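Local coordinates for Blr3880 protein (Bradyrhizobium japonicum, PDB 2OOD), which probably catalyses the zinc-dependent hydrolytic deamination of guanine to xanthine and ammonia, a step of purine degradation, at residues S212-Q220 and Y259-P267; F282-A290 and P315-F323. All coordinates share one frame; numbering follows the deposited sequence.

How the interactions relate
Both interactions belong to the amidohydrolase barrel and follow one another along the chain, their centres about 19 Å apart. Interaction 1 sets helix 213-225 against the end of helix 255-260; interaction 2 sets helix 279-288 against the approach to strand 320-323. They meet through Glu260, whose OE2 forms a salt bridge with Lys288 NZ (2.7 Å) and whose OE1 forms another with Arg284 NH2 (2.8 Å). Val265 CG1 also packs on Ala290 CB at 3.5 Å. Interaction 1 lies nearer the active site: the Tyr259 side chain is about 8 Å from bound guanine and about 11 Å from the zinc ion, whereas interaction 2 lies farther off, away from the zinc and guanine sites.

Interaction 1: S212-Q220 and Y259-P267; sequences SPELLKACQ and YEKFDLVGP
Phe262 lays its ring against helix 213-225, with Leu216 CB 3.8 Å from the ring centroid and 12° off the normal, a CH-pi contact over the face. Lys261 CG covers the opposite face toward its rim, while Lys217 NZ lies in plane at the edge, 3.8 Å from Phe262 CE1. Replacing Phe262 with alanine would probably open a gap beside Leu216 CB and leave Lys217 without the ring edge it lies against. Beyond the ring, Leu216 CD2 meets Leu264 CD1 at 4.1 Å, and Cys219 CB touches Leu264 CD2. Gln220 swings CG to the far side from its own N (chi1 174°), and its extended chain carries NE2 past Phe262 O to a hydrogen bond with Asp263 OD2 (2.9 Å). The acceptor lies in the amide plane, but NE2 stands above the carboxylate plane. Water 1 accepts from both Lys217 NZ and Lys261 NZ, probably easing their like charges; Lys261 also pairs with Asp251. Further out, Tyr259 OH bonds to the backbone O of His234, a zinc ligand. Asp263, at positive phi, is the C-prime residue of a Schellman motif, with Leu264 N bonded to Tyr259 O, that ends helix 255-260.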
ATOM      1  N   SER A 212      19.491 -28.846  -1.342  1.00 41.14           N
ATOM      2  CA  SER A 212      20.053 -29.972  -2.079  1.00 41.43           C
ATOM      3  C   SER A 212      19.091 -31.146  -1.933  1.00 42.44           C
ATOM      4  O   SER A 212      18.303 -31.204  -0.981  1.00 42.26           O
ATOM      5  CB  SER A 212      21.403 -30.383  -1.496  1.00 41.47           C
ATOM      6  OG  SER A 212      21.222 -31.294  -0.421  1.00 40.85           O
ATOM      7  N   PRO A 213      19.143 -32.106  -2.869  1.00 43.69           N
ATOM      8  CA  PRO A 213      18.234 -33.248  -2.757  1.00 43.88           C
ATOM      9  C   PRO A 213      18.406 -34.026  -1.450  1.00 44.82           C
ATOM     10  O   PRO A 213      17.510 -34.784  -1.065  1.00 45.14           O
ATOM     11  CB  PRO A 213      18.551 -34.075  -4.008  1.00 42.68           C
ATOM     12  CG  PRO A 213      19.962 -33.715  -4.310  1.00 42.44           C
ATOM     13  CD  PRO A 213      19.991 -32.227  -4.065  1.00 42.73           C
ATOM     14  N   GLU A 214      19.540 -33.848  -0.764  1.00 43.86           N
ATOM     15  CA  GLU A 214      19.727 -34.545   0.514  1.00 45.85           C
ATOM     16  C   GLU A 214      18.871 -33.854   1.583  1.00 45.51           C
ATOM     17  O   GLU A 214      18.186 -34.517   2.376  1.00 44.02           O
ATOM     18  CB  GLU A 214      21.194 -34.536   0.967  1.00 47.62           C
ATOM     19  CG  GLU A 214      22.159 -35.189   0.002  1.00 51.02           C
ATOM     20  CD  GLU A 214      22.760 -34.186  -0.978  1.00 53.34           C
ATOM     21  OE1 GLU A 214      23.534 -33.300  -0.510  1.00 54.34           O
ATOM     22  OE2 GLU A 214      22.457 -34.283  -2.201  1.00 53.79           O
ATOM     23  N   LEU A 215      18.915 -32.520   1.594  1.00 43.42           N
ATOM     24  CA  LEU A 215      18.146 -31.733   2.548  1.00 42.00           C
ATOM     25  C   LEU A 215      16.652 -32.020   2.377  1.00 42.33           C
ATOM     26  O   LEU A 215      15.926 -32.179   3.355  1.00 42.66           O
ATOM     27  CB  LEU A 215      18.420 -30.242   2.347  1.00 39.91           C
ATOM     28  CG  LEU A 215      17.663 -29.282   3.268  1.00 38.62           C
ATOM     29  CD1 LEU A 215      17.975 -29.619   4.708  1.00 37.65           C
ATOM     30  CD2 LEU A 215      18.053 -27.846   2.955  1.00 36.81           C
ATOM     31  N   LEU A 216      16.195 -32.098   1.133  1.00 42.48           N
ATOM     32  CA  LEU A 216      14.785 -32.375   0.889  1.00 42.36           C
ATOM     33  C   LEU A 216      14.472 -33.825   1.227  1.00 43.33           C
ATOM     34  O   LEU A 216      13.347 -34.148   1.613  1.00 43.61           O
ATOM     35  CB  LEU A 216      14.419 -32.085  -0.568  1.00 40.99           C
ATOM     36  CG  LEU A 216      14.399 -30.605  -0.953  1.00 40.10           C
ATOM     37  CD1 LEU A 216      14.164 -30.465  -2.445  1.00 39.66           C
ATOM     38  CD2 LEU A 216      13.313 -29.894  -0.176  1.00 39.73           C
ATOM     39  N   LYS A 217      15.462 -34.701   1.082  1.00 43.82           N
ATOM     40  CA  LYS A 217      15.245 -36.108   1.400  1.00 44.90           C
ATOM     41  C   LYS A 217      15.111 -36.217   2.926  1.00 45.08           C
ATOM     42  O   LYS A 217      14.384 -37.072   3.450  1.00 44.65           O
ATOM     43  CB  LYS A 217      16.408 -36.969   0.881  1.00 45.14           C
ATOM     44  CG  LYS A 217      16.059 -38.456   0.818  1.00 48.09           C
ATOM     45  CD  LYS A 217      17.167 -39.316   0.182  1.00 51.20           C
ATOM     46  CE  LYS A 217      17.158 -39.284  -1.371  1.00 53.02           C
ATOM     47  NZ  LYS A 217      17.622 -37.994  -2.007  1.00 53.83           N
ATOM     48  N   ALA A 218      15.804 -35.321   3.628  1.00 43.76           N
ATOM     49  CA  ALA A 218      15.761 -35.274   5.082  1.00 42.85           C
ATOM     50  C   ALA A 218      14.361 -34.826   5.527  1.00 43.71           C
ATOM     51  O   ALA A 218      13.785 -35.386   6.470  1.00 43.72           O
ATOM     52  CB  ALA A 218      16.818 -34.299   5.602  1.00 42.25           C
ATOM     53  N   CYS A 219      13.821 -33.816   4.843  1.00 42.06           N
ATOM     54  CA  CYS A 219      12.487 -33.305   5.157  1.00 41.98           C
ATOM     55  C   CYS A 219      11.490 -34.421   4.936  1.00 41.52           C
ATOM     56  O   CYS A 219      10.515 -34.554   5.673  1.00 41.82           O
ATOM     57  CB  CYS A 219      12.123 -32.128   4.250  1.00 41.27           C
ATOM     58  SG  CYS A 219      13.165 -30.679   4.463  1.00 42.47           S
ATOM     59  N   GLN A 220      11.739 -35.214   3.901  1.00 42.04           N
ATOM     60  CA  GLN A 220      10.874 -36.334   3.569  1.00 42.53           C
ATOM     61  C   GLN A 220      10.874 -37.298   4.749  1.00 42.86           C
ATOM     62  O   GLN A 220       9.808 -37.706   5.222  1.00 42.16           O
ATOM     63  CB  GLN A 220      11.383 -37.031   2.307  1.00 42.54           C
ATOM     64  CG  GLN A 220      10.640 -38.300   1.949  1.00 42.82           C
ATOM     65  CD  GLN A 220      11.141 -38.914   0.650  1.00 43.35           C
ATOM     66  OE1 GLN A 220      12.351 -38.935   0.378  1.00 43.64           O
ATOM     67  NE2 GLN A 220      10.215 -39.428  -0.155  1.00 41.93           N
ATOM     68  N   TYR A 259       9.073 -30.743  -4.939  1.00 40.64           N
ATOM     69  CA  TYR A 259       8.557 -31.122  -3.627  1.00 40.22           C
ATOM     70  C   TYR A 259       7.769 -32.422  -3.643  1.00 40.97           C
ATOM     71  O   TYR A 259       7.721 -33.115  -2.630  1.00 41.71           O
ATOM     72  CB  TYR A 259       7.676 -30.013  -3.045  1.00 38.56           C
ATOM     73  CG  TYR A 259       8.411 -28.717  -2.822  1.00 36.08           C
ATOM     74  CD1 TYR A 259       9.568 -28.675  -2.059  1.00 35.05           C
ATOM     75  CD2 TYR A 259       7.968 -27.539  -3.398  1.00 35.04           C
ATOM     76  CE1 TYR A 259      10.267 -27.490  -1.883  1.00 33.89           C
ATOM     77  CE2 TYR A 259       8.656 -26.351  -3.227  1.00 33.40           C
ATOM     78  CZ  TYR A 259       9.806 -26.333  -2.472  1.00 33.91           C
ATOM     79  OH  TYR A 259      10.508 -25.153  -2.323  1.00 34.73           O
ATOM     80  N   GLU A 260       7.134 -32.745  -4.768  1.00 40.46           N
ATOM     81  CA  GLU A 260       6.367 -33.986  -4.862  1.00 40.15           C
ATOM     82  C   GLU A 260       7.322 -35.177  -4.918  1.00 38.76           C
ATOM     83  O   GLU A 260       7.008 -36.268  -4.439  1.00 38.43           O
ATOM     84  CB  GLU A 260       5.487 -33.982  -6.109  1.00 40.73           C
ATOM     85  CG  GLU A 260       4.324 -33.023  -6.058  1.00 42.33           C
ATOM     86  CD  GLU A 260       3.685 -32.827  -7.420  1.00 43.57           C
ATOM     87  OE1 GLU A 260       4.399 -32.385  -8.353  1.00 43.86           O
ATOM     88  OE2 GLU A 260       2.474 -33.110  -7.558  1.00 43.59           O
ATOM     89  N   LYS A 261       8.489 -34.959  -5.510  1.00 38.00           N
ATOM     90  CA  LYS A 261       9.493 -36.006  -5.623  1.00 38.46           C
ATOM     91  C   LYS A 261       9.829 -36.530  -4.236  1.00 39.33           C
ATOM     92  O   LYS A 261      10.315 -37.647  -4.089  1.00 39.64           O
ATOM     93  CB  LYS A 261      10.763 -35.455  -6.292  1.00 38.97           C
ATOM     94  CG  LYS A 261      11.961 -36.412  -6.291  1.00 39.43           C
ATOM     95  CD  LYS A 261      13.235 -35.743  -6.825  1.00 40.19           C
ATOM     96  CE  LYS A 261      14.435 -36.690  -6.758  1.00 41.30           C
ATOM     97  NZ  LYS A 261      15.768 -36.031  -6.997  1.00 41.79           N
ATOM     98  N   PHE A 262       9.553 -35.727  -3.213  1.00 39.15           N
ATOM     99  CA  PHE A 262       9.856 -36.125  -1.847  1.00 39.07           C
ATOM    100  C   PHE A 262       8.639 -36.228  -0.931  1.00 40.03           C
ATOM    101  O   PHE A 262       8.771 -36.139   0.287  1.00 40.69           O
ATOM    102  CB  PHE A 262      10.867 -35.153  -1.253  1.00 38.82           C
ATOM    103  CG  PHE A 262      12.174 -35.116  -1.993  1.00 39.44           C
ATOM    104  CD1 PHE A 262      13.189 -36.021  -1.689  1.00 38.94           C
ATOM    105  CD2 PHE A 262      12.398 -34.174  -2.996  1.00 39.40           C
ATOM    106  CE1 PHE A 262      14.415 -35.987  -2.374  1.00 38.97           C
ATOM    107  CE2 PHE A 262      13.618 -34.133  -3.687  1.00 39.82           C
ATOM    108  CZ  PHE A 262      14.626 -35.039  -3.373  1.00 39.07           C
ATOM    109  N   ASP A 263       7.463 -36.423  -1.518  1.00 41.25           N
ATOM    110  CA  ASP A 263       6.210 -36.555  -0.760  1.00 43.00           C
ATOM    111  C   ASP A 263       5.904 -35.425   0.219  1.00 42.54           C
ATOM    112  O   ASP A 263       5.238 -35.650   1.233  1.00 42.39           O
ATOM    113  CB  ASP A 263       6.185 -37.871   0.020  1.00 44.25           C
ATOM    114  CG  ASP A 263       6.424 -39.073  -0.861  1.00 46.42           C
ATOM    115  OD1 ASP A 263       5.676 -39.241  -1.852  1.00 47.98           O
ATOM    116  OD2 ASP A 263       7.358 -39.847  -0.556  1.00 46.87           O
ATOM    117  N   LEU A 264       6.376 -34.220  -0.074  1.00 40.56           N
ATOM    118  CA  LEU A 264       6.118 -33.090   0.801  1.00 38.97           C
ATOM    119  C   LEU A 264       4.751 -32.459   0.517  1.00 39.91           C
ATOM    120  O   LEU A 264       4.135 -31.874   1.410  1.00 39.78           O
ATOM    121  CB  LEU A 264       7.216 -32.042   0.636  1.00 38.21           C
ATOM    122  CG  LEU A 264       8.629 -32.509   0.978  1.00 37.01           C
ATOM    123  CD1 LEU A 264       9.612 -31.362   0.782  1.00 36.05           C
ATOM    124  CD2 LEU A 264       8.666 -33.004   2.414  1.00 35.87           C
ATOM    125  N   VAL A 265       4.271 -32.580  -0.719  1.00 38.77           N
ATOM    126  CA  VAL A 265       2.989 -31.986  -1.085  1.00 38.53           C
ATOM    127  C   VAL A 265       1.791 -32.817  -0.667  1.00 39.08           C
ATOM    128  O   VAL A 265       1.679 -33.990  -1.013  1.00 39.64           O
ATOM    129  CB  VAL A 265       2.891 -31.724  -2.603  1.00 37.20           C
ATOM    130  CG1 VAL A 265       1.533 -31.143  -2.944  1.00 35.66           C
ATOM    131  CG2 VAL A 265       3.984 -30.770  -3.028  1.00 37.03           C
ATOM    132  N   GLY A 266       0.894 -32.179   0.076  1.00 39.26           N
ATOM    133  CA  GLY A 266      -0.309 -32.833   0.566  1.00 39.23           C
ATOM    134  C   GLY A 266      -0.871 -31.984   1.694  1.00 39.67           C
ATOM    135  O   GLY A 266      -0.498 -30.814   1.804  1.00 39.96           O
ATOM    136  N   PRO A 267      -1.758 -32.523   2.548  1.00 39.91           N
ATOM    137  CA  PRO A 267      -2.315 -31.723   3.649  1.00 39.00           C
ATOM    138  C   PRO A 267      -1.241 -31.120   4.545  1.00 38.07           C
ATOM    139  O   PRO A 267      -0.213 -31.745   4.797  1.00 38.26           O
ATOM    140  CB  PRO A 267      -3.185 -32.725   4.395  1.00 38.15           C
ATOM    141  CG  PRO A 267      -3.689 -33.593   3.293  1.00 38.83           C
ATOM    142  CD  PRO A 267      -2.429 -33.832   2.471  1.00 39.18           C
TER
HETATM  143  O   HOH W   1      16.847 -37.766  -4.900  1.00 46.58           O

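Interaction 2: F282-A290 and P315-F323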
ATOM      1  N   PHE A 282      -1.573 -25.804 -10.048  1.00 35.23           N
ATOM      2  CA  PHE A 282      -2.682 -25.456  -9.174  1.00 34.61           C
ATOM      3  C   PHE A 282      -3.594 -26.668  -9.031  1.00 36.27           C
ATOM      4  O   PHE A 282      -3.961 -27.040  -7.918  1.00 36.76           O
ATOM      5  CB  PHE A 282      -3.483 -24.276  -9.734  1.00 33.02           C
ATOM      6  CG  PHE A 282      -2.956 -22.927  -9.324  1.00 32.37           C
ATOM      7  CD1 PHE A 282      -2.820 -22.592  -7.984  1.00 32.28           C
ATOM      8  CD2 PHE A 282      -2.636 -21.970 -10.277  1.00 32.47           C
ATOM      9  CE1 PHE A 282      -2.376 -21.319  -7.599  1.00 31.32           C
ATOM     10  CE2 PHE A 282      -2.191 -20.695  -9.895  1.00 32.11           C
ATOM     11  CZ  PHE A 282      -2.066 -20.378  -8.553  1.00 31.02           C
ATOM     12  N   ARG A 283      -3.957 -27.289 -10.153  1.00 36.55           N
ATOM     13  CA  ARG A 283      -4.831 -28.454 -10.108  1.00 36.81           C
ATOM     14  C   ARG A 283      -4.252 -29.579  -9.259  1.00 36.19           C
ATOM     15  O   ARG A 283      -4.985 -30.246  -8.539  1.00 36.61           O
ATOM     16  CB  ARG A 283      -5.131 -28.980 -11.515  1.00 37.72           C
ATOM     17  CG  ARG A 283      -6.144 -28.153 -12.310  1.00 41.36           C
ATOM     18  CD  ARG A 283      -6.654 -28.915 -13.545  1.00 45.52           C
ATOM     19  NE  ARG A 283      -5.553 -29.382 -14.396  1.00 49.29           N
ATOM     20  CZ  ARG A 283      -4.961 -28.652 -15.343  1.00 50.88           C
ATOM     21  NH1 ARG A 283      -5.370 -27.405 -15.588  1.00 52.54           N
ATOM     22  NH2 ARG A 283      -3.932 -29.158 -16.023  1.00 51.14           N
ATOM     23  N   ARG A 284      -2.944 -29.794  -9.340  1.00 35.67           N
ATOM     24  CA  ARG A 284      -2.313 -30.855  -8.565  1.00 36.42           C
ATOM     25  C   ARG A 284      -2.428 -30.582  -7.069  1.00 39.08           C
ATOM     26  O   ARG A 284      -2.741 -31.483  -6.288  1.00 38.94           O
ATOM     27  CB  ARG A 284      -0.838 -31.007  -8.951  1.00 35.26           C
ATOM     28  CG  ARG A 284      -0.614 -31.310 -10.420  1.00 33.46           C
ATOM     29  CD  ARG A 284       0.461 -32.343 -10.599  1.00 32.37           C
ATOM     30  NE  ARG A 284       1.774 -31.872 -10.179  1.00 33.62           N
ATOM     31  CZ  ARG A 284       2.496 -30.985 -10.855  1.00 34.80           C
ATOM     32  NH1 ARG A 284       2.024 -30.469 -11.981  1.00 33.82           N
ATOM     33  NH2 ARG A 284       3.699 -30.633 -10.418  1.00 35.56           N
HETATM   34  N   MSE A 285      -2.169 -29.342  -6.666  1.00 40.13           N
HETATM   35  CA  MSE A 285      -2.262 -28.982  -5.255  1.00 41.11           C
HETATM   36  C   MSE A 285      -3.700 -29.156  -4.775  1.00 41.29           C
HETATM   37  O   MSE A 285      -3.949 -29.740  -3.723  1.00 40.73           O
HETATM   38  CB  MSE A 285      -1.810 -27.541  -5.048  1.00 43.50           C
HETATM   39  CG  MSE A 285      -0.367 -27.314  -5.439  1.00 48.91           C
HETATM   40 SE   MSE A 285       0.173 -25.454  -5.197  1.00 54.74          SE
HETATM   41  CE  MSE A 285       0.404 -25.483  -3.256  1.00 56.79           C
ATOM     42  N   SER A 286      -4.647 -28.654  -5.561  1.00 41.03           N
ATOM     43  CA  SER A 286      -6.053 -28.771  -5.217  1.00 40.91           C
ATOM     44  C   SER A 286      -6.386 -30.237  -4.944  1.00 41.88           C
ATOM     45  O   SER A 286      -7.069 -30.565  -3.971  1.00 42.74           O
ATOM     46  CB  SER A 286      -6.918 -28.245  -6.364  1.00 41.32           C
ATOM     47  OG  SER A 286      -8.298 -28.426  -6.098  1.00 40.60           O
ATOM     48  N   LYS A 287      -5.881 -31.115  -5.805  1.00 42.25           N
ATOM     49  CA  LYS A 287      -6.112 -32.551  -5.693  1.00 42.12           C
ATOM     50  C   LYS A 287      -5.475 -33.169  -4.446  1.00 41.27           C
ATOM     51  O   LYS A 287      -6.131 -33.911  -3.721  1.00 41.35           O
ATOM     52  CB  LYS A 287      -5.589 -33.244  -6.954  1.00 43.75           C
ATOM     53  CG  LYS A 287      -5.842 -34.741  -7.029  1.00 46.85           C
ATOM     54  CD  LYS A 287      -7.335 -35.063  -7.036  1.00 50.86           C
ATOM     55  CE  LYS A 287      -7.617 -36.439  -7.678  1.00 53.26           C
ATOM     56  NZ  LYS A 287      -6.938 -37.598  -6.991  1.00 54.73           N
ATOM     57  N   LYS A 288      -4.205 -32.865  -4.194  1.00 40.03           N
ATOM     58  CA  LYS A 288      -3.514 -33.418  -3.031  1.00 40.03           C
ATOM     59  C   LYS A 288      -3.868 -32.722  -1.710  1.00 40.38           C
ATOM     60  O   LYS A 288      -3.527 -33.215  -0.632  1.00 40.68           O
ATOM     61  CB  LYS A 288      -1.995 -33.366  -3.232  1.00 40.14           C
ATOM     62  CG  LYS A 288      -1.488 -34.148  -4.436  1.00 40.34           C
ATOM     63  CD  LYS A 288       0.021 -34.338  -4.352  1.00 42.21           C
ATOM     64  CE  LYS A 288       0.573 -35.125  -5.536  1.00 42.37           C
ATOM     65  NZ  LYS A 288       0.245 -34.443  -6.821  1.00 43.86           N
ATOM     66  N   GLY A 289      -4.536 -31.575  -1.798  1.00 39.67           N
ATOM     67  CA  GLY A 289      -4.919 -30.846  -0.601  1.00 37.74           C
ATOM     68  C   GLY A 289      -3.871 -29.886  -0.067  1.00 37.57           C
ATOM     69  O   GLY A 289      -3.978 -29.420   1.068  1.00 38.09           O
ATOM     70  N   ALA A 290      -2.852 -29.593  -0.868  1.00 35.90           N
ATOM     71  CA  ALA A 290      -1.802 -28.673  -0.454  1.00 34.74           C
ATOM     72  C   ALA A 290      -2.330 -27.240  -0.556  1.00 34.92           C
ATOM     73  O   ALA A 290      -3.308 -26.983  -1.259  1.00 35.46           O
ATOM     74  CB  ALA A 290      -0.578 -28.853  -1.334  1.00 34.46           C
ATOM     75  N   PRO A 315     -13.558 -22.780  -8.727  1.00 37.64           N
ATOM     76  CA  PRO A 315     -14.395 -23.803  -8.087  1.00 38.08           C
ATOM     77  C   PRO A 315     -14.241 -25.247  -8.595  1.00 39.08           C
ATOM     78  O   PRO A 315     -14.558 -26.193  -7.873  1.00 38.29           O
ATOM     79  CB  PRO A 315     -15.810 -23.251  -8.257  1.00 35.68           C
ATOM     80  CG  PRO A 315     -15.713 -22.454  -9.495  1.00 36.47           C
ATOM     81  CD  PRO A 315     -14.393 -21.746  -9.355  1.00 37.72           C
ATOM     82  N   GLU A 316     -13.742 -25.428  -9.815  1.00 40.68           N
ATOM     83  CA  GLU A 316     -13.556 -26.777 -10.354  1.00 42.20           C
ATOM     84  C   GLU A 316     -12.259 -27.383  -9.821  1.00 41.25           C
ATOM     85  O   GLU A 316     -12.095 -28.601  -9.790  1.00 41.70           O
ATOM     86  CB  GLU A 316     -13.519 -26.757 -11.893  1.00 45.47           C
ATOM     87  CG  GLU A 316     -14.748 -26.106 -12.538  1.00 52.20           C
ATOM     88  CD  GLU A 316     -14.783 -26.243 -14.071  1.00 55.37           C
ATOM     89  OE1 GLU A 316     -13.741 -25.983 -14.732  1.00 57.53           O
ATOM     90  OE2 GLU A 316     -15.863 -26.598 -14.615  1.00 58.03           O
ATOM     91  N   HIS A 317     -11.339 -26.523  -9.398  1.00 40.60           N
ATOM     92  CA  HIS A 317     -10.054 -26.973  -8.872  1.00 40.29           C
ATOM     93  C   HIS A 317      -9.602 -26.023  -7.767  1.00 39.06           C
ATOM     94  O   HIS A 317      -8.482 -25.507  -7.792  1.00 38.78           O
ATOM     95  CB  HIS A 317      -9.016 -26.999  -9.995  1.00 40.41           C
ATOM     96  CG  HIS A 317      -9.415 -27.847 -11.164  1.00 41.53           C
ATOM     97  ND1 HIS A 317      -9.244 -29.215 -11.185  1.00 41.16           N
ATOM     98  CD2 HIS A 317      -9.999 -27.521 -12.342  1.00 41.29           C
ATOM     99  CE1 HIS A 317      -9.703 -29.694 -12.329  1.00 41.08           C
ATOM    100  NE2 HIS A 317     -10.166 -28.687 -13.048  1.00 41.06           N
ATOM    101  N   ARG A 318     -10.488 -25.804  -6.799  1.00 37.90           N
ATOM    102  CA  ARG A 318     -10.225 -24.909  -5.682  1.00 36.49           C
ATOM    103  C   ARG A 318      -8.966 -25.293  -4.915  1.00 36.28           C
ATOM    104  O   ARG A 318      -8.779 -26.441  -4.531  1.00 35.57           O
ATOM    105  CB  ARG A 318     -11.442 -24.882  -4.755  1.00 35.96           C
ATOM    106  CG  ARG A 318     -11.389 -23.838  -3.661  1.00 36.96           C
ATOM    107  CD  ARG A 318     -10.995 -22.470  -4.196  1.00 38.51           C
ATOM    108  NE  ARG A 318     -10.683 -21.537  -3.114  1.00 38.58           N
ATOM    109  CZ  ARG A 318     -11.606 -20.875  -2.430  1.00 39.55           C
ATOM    110  NH1 ARG A 318     -12.889 -21.047  -2.732  1.00 40.19           N
ATOM    111  NH2 ARG A 318     -11.253 -20.056  -1.446  1.00 38.88           N
ATOM    112  N   VAL A 319      -8.094 -24.312  -4.719  1.00 35.92           N
ATOM    113  CA  VAL A 319      -6.842 -24.506  -4.002  1.00 35.85           C
ATOM    114  C   VAL A 319      -6.976 -23.865  -2.625  1.00 36.63           C
ATOM    115  O   VAL A 319      -7.505 -22.762  -2.508  1.00 37.28           O
ATOM    116  CB  VAL A 319      -5.660 -23.835  -4.752  1.00 35.03           C
ATOM    117  CG1 VAL A 319      -4.383 -23.956  -3.949  1.00 33.37           C
ATOM    118  CG2 VAL A 319      -5.484 -24.470  -6.110  1.00 34.24           C
ATOM    119  N   LYS A 320      -6.515 -24.565  -1.588  1.00 37.61           N
ATOM    120  CA  LYS A 320      -6.569 -24.049  -0.226  1.00 37.23           C
ATOM    121  C   LYS A 320      -5.559 -22.925  -0.062  1.00 38.47           C
ATOM    122  O   LYS A 320      -4.430 -23.025  -0.542  1.00 38.78           O
ATOM    123  CB  LYS A 320      -6.275 -25.166   0.772  1.00 37.31           C
ATOM    124  CG  LYS A 320      -7.430 -26.129   0.938  1.00 37.71           C
ATOM    125  CD  LYS A 320      -7.084 -27.251   1.897  1.00 39.03           C
ATOM    126  CE  LYS A 320      -8.279 -28.146   2.142  1.00 38.27           C
ATOM    127  NZ  LYS A 320      -9.415 -27.335   2.649  1.00 39.42           N
HETATM  128  N   MSE A 321      -5.964 -21.858   0.621  1.00 39.08           N
HETATM  129  CA  MSE A 321      -5.099 -20.698   0.819  1.00 39.61           C
HETATM  130  C   MSE A 321      -5.111 -20.072   2.201  1.00 39.42           C
HETATM  131  O   MSE A 321      -5.958 -20.360   3.042  1.00 39.69           O
HETATM  132  CB  MSE A 321      -5.489 -19.576  -0.137  1.00 42.74           C
HETATM  133  CG  MSE A 321      -4.984 -19.673  -1.546  1.00 47.31           C
HETATM  134 SE   MSE A 321      -5.382 -17.963  -2.411  1.00 54.47          SE
HETATM  135  CE  MSE A 321      -7.308 -18.193  -2.685  1.00 52.70           C
ATOM    136  N   SER A 322      -4.163 -19.164   2.385  1.00 37.00           N
ATOM    137  CA  SER A 322      -4.017 -18.377   3.595  1.00 36.70           C
ATOM    138  C   SER A 322      -3.264 -17.177   3.049  1.00 35.24           C
ATOM    139  O   SER A 322      -2.401 -17.346   2.200  1.00 36.48           O
ATOM    140  CB  SER A 322      -3.178 -19.114   4.652  1.00 35.41           C
ATOM    141  OG  SER A 322      -1.823 -19.238   4.269  1.00 35.95           O
ATOM    142  N   PHE A 323      -3.608 -15.969   3.477  1.00 34.26           N
ATOM    143  CA  PHE A 323      -2.898 -14.796   2.984  1.00 33.67           C
ATOM    144  C   PHE A 323      -1.652 -14.613   3.821  1.00 33.91           C
ATOM    145  O   PHE A 323      -1.562 -15.145   4.923  1.00 34.34           O
ATOM    146  CB  PHE A 323      -3.782 -13.552   3.064  1.00 32.79           C
ATOM    147  CG  PHE A 323      -4.812 -13.473   1.972  1.00 33.23           C
ATOM    148  CD1 PHE A 323      -5.065 -14.567   1.150  1.00 32.08           C
ATOM    149  CD2 PHE A 323      -5.539 -12.310   1.767  1.00 33.35           C
ATOM    150  CE1 PHE A 323      -6.025 -14.497   0.142  1.00 31.58           C
ATOM    151  CE2 PHE A 323      -6.499 -12.235   0.759  1.00 32.80           C
ATOM    152  CZ  PHE A 323      -6.737 -13.334  -0.051  1.00 31.92           C
TER
HETATM  153  O   HOH W   2      -7.906 -30.914  -9.384  1.00 52.48           O
HETATM  154  O   HOH W   3      -6.207 -27.810  -1.797  1.00 39.95           O
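Ser286 and Arg318 make the direct hydrogen bond of this contact: Ser286 OG donates to Arg318 O at 2.6 Å. The hydroxyl is carried there by a first torsion that sets OG opposite the backbone N (chi1 176°), and it meets the carbonyl from above its plane, with a C=O...donor angle of 124°. Two waters add indirect links. Water 2 donates to Arg283 O and lies in plane at the edge of the His317 ring, 2.8 Å from His317 ND1; water 3 donates to Ala290 O and accepts from Lys320 N. The CH-pi contact is made by Arg283 CD, which sits over the centre of one His317 face, 3.4 Å from the centroid. The two side chains run alongside each other in the same direction; the guanidinium plane is turned 70° from the ring, and the contact is made by the CG and CD methylenes of Arg283.

Apolar packing pairs Val319 CG2 with Phe282 CD1 at 3.8 Å. Side-chain carbons also lie against backbone carbonyls: Val319 CG2 is 3.5 Å from Phe282 O, and Lys320 CD passes 3.9 Å from Gly289 O, where the chain leaves the helix with positive phi. Helix 279-288 packs against the segment leading into strand 320-323, which pairs in parallel with strand 291-294 through Lys320 and Val292. Phe282 also rests on helix 309-312, and Phe323 reaches helix 335-352.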